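Long-range contact in translation initiation factor eIF-2B (Pyrococcus horikoshii, PDB 1VB5), which probably helps exchange GDP for GTP on archaeal initiation factor 2, as a regulatory subunit of factor 2B: residues V183-I188 with F214-E219. Residues are numbered along the deposited sequence; the frame is centred on the assembly and turned at random.
Sequences VGADMI and FYVAAE
V183 and V216 sit side by side as a parallel bridge in the Rossmann-like sheet, where strands 180-183 and 214-217 are neighbours joined by a beta-alpha-beta crossover whose connection runs through strands 187-188 and 194-197 before helix 200-209. V183 is bonded to the two residues flanking V216. Its N gives its hydrogen to Y215 O, with V183 N and Y215 O 3.1 Å apart. On the other side A217 N reaches V183 O at 2.8 Å. V183 O also receives a CA-H contact from V216.

V216 can be traced outward from CB, where it forks over the same face of the sheet as V183. CG2 goes to V183, meeting its CG2 at 4.1 Å. CG1, anti to the backbone N (chi1 175°), extends along the departing chain instead: it lies 3.7 Å from G184 O, touches A185 CB, and has I188 CD1 at 4.2 Å. CG2 thus packs on V183 within the parallel sheet, CG1 on the chain that leaves it, as far as I188. V183 CG2 is shared, since the F214 ring brings its CZ to 3.8 Å, the two side chains crossing at about a right angle; T200 of the crossover helix packs on both residues.

Past G184 the chain swings out of the parallel sheet into strand 187-188 of a small antiparallel one, with D186 and M187 forming a classic beta bulge opposite V195. I188 then lies beside A218, just past the end of strand 214-217, so the A218 methyl is met from two places: A185 CB approaches to 4.0 Å and I188 CG1 to 3.9 Å.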
# COMPACT_ATOMS: atom_id res chain seq x y z
N VAL B 183 4.84 0.21 14.97
CA VAL B 183 3.46 -0.14 14.65
C VAL B 183 2.86 -0.92 15.81
O VAL B 183 3.58 -1.40 16.69
CB VAL B 183 3.37 -1.00 13.37
CG1 VAL B 183 4.00 -0.25 12.19
CG2 VAL B 183 4.06 -2.34 13.57
N GLY B 184 1.54 -1.04 15.82
CA GLY B 184 0.87 -1.78 16.88
C GLY B 184 0.74 -3.23 16.47
O GLY B 184 1.48 -3.70 15.60
N ALA B 185 -0.20 -3.93 17.08
CA ALA B 185 -0.43 -5.33 16.78
C ALA B 185 -1.78 -5.78 17.30
O ALA B 185 -2.22 -5.35 18.38
CB ALA B 185 0.66 -6.19 17.39
N ASP B 186 -2.45 -6.64 16.54
CA ASP B 186 -3.74 -7.18 16.93
C ASP B 186 -3.48 -8.53 17.59
O ASP B 186 -4.30 -9.03 18.35
CB ASP B 186 -4.63 -7.35 15.69
CG ASP B 186 -5.00 -6.03 15.06
OD1 ASP B 186 -5.88 -5.33 15.61
OD2 ASP B 186 -4.39 -5.66 14.04
N MET B 187 -2.32 -9.11 17.30
CA MET B 187 -1.96 -10.41 17.88
C MET B 187 -0.49 -10.76 17.65
O MET B 187 0.08 -10.46 16.60
CB MET B 187 -2.82 -11.52 17.27
CG MET B 187 -2.45 -12.91 17.78
SD MET B 187 -3.25 -14.29 16.93
CE MET B 187 -4.99 -13.85 17.08
N ILE B 188 0.11 -11.38 18.66
CA ILE B 188 1.48 -11.86 18.55
C ILE B 188 1.25 -13.36 18.65
O ILE B 188 0.84 -13.86 19.71
CB ILE B 188 2.37 -11.41 19.74
CG1 ILE B 188 2.45 -9.88 19.82
CG2 ILE B 188 3.76 -12.01 19.58
CD1 ILE B 188 3.02 -9.19 18.58
N PHE B 214 12.60 -1.75 13.03
CA PHE B 214 11.16 -1.95 13.05
C PHE B 214 10.68 -2.50 14.39
O PHE B 214 10.96 -3.65 14.74
CB PHE B 214 10.80 -2.94 11.93
CG PHE B 214 9.33 -3.05 11.63
CD1 PHE B 214 8.75 -2.23 10.66
CD2 PHE B 214 8.55 -4.02 12.25
CE1 PHE B 214 7.41 -2.38 10.32
CE2 PHE B 214 7.21 -4.17 11.91
CZ PHE B 214 6.64 -3.35 10.94
N TYR B 215 9.93 -1.70 15.15
CA TYR B 215 9.43 -2.14 16.44
C TYR B 215 7.92 -2.30 16.46
O TYR B 215 7.19 -1.56 15.80
CB TYR B 215 9.82 -1.16 17.55
CG TYR B 215 11.28 -1.22 17.94
CD1 TYR B 215 12.26 -0.54 17.20
CD2 TYR B 215 11.69 -1.95 19.06
CE1 TYR B 215 13.61 -0.60 17.57
CE2 TYR B 215 13.03 -2.02 19.43
CZ TYR B 215 13.98 -1.34 18.69
OH TYR B 215 15.30 -1.38 19.11
N VAL B 216 7.47 -3.28 17.23
CA VAL B 216 6.05 -3.57 17.36
C VAL B 216 5.64 -3.32 18.81
O VAL B 216 6.31 -3.78 19.73
CB VAL B 216 5.75 -5.04 17.00
CG1 VAL B 216 4.28 -5.36 17.27
CG2 VAL B 216 6.10 -5.29 15.54
N ALA B 217 4.56 -2.58 19.01
CA ALA B 217 4.08 -2.28 20.35
C ALA B 217 2.88 -3.18 20.64
O ALA B 217 1.85 -3.07 19.99
CB ALA B 217 3.66 -0.82 20.45
N ALA B 218 3.03 -4.07 21.61
CA ALA B 218 1.95 -4.98 21.96
C ALA B 218 1.92 -5.34 23.43
O ALA B 218 2.88 -5.91 23.95
CB ALA B 218 2.05 -6.25 21.12
N GLU B 219 0.83 -5.01 24.11
CA GLU B 219 0.72 -5.35 25.52
C GLU B 219 0.63 -6.87 25.59
O GLU B 219 0.23 -7.53 24.63
CB GLU B 219 -0.54 -4.74 26.15
CG GLU B 219 -0.51 -3.22 26.26
CD GLU B 219 -1.05 -2.52 25.02
OE1 GLU B 219 -1.10 -3.15 23.95
OE2 GLU B 219 -1.42 -1.33 25.13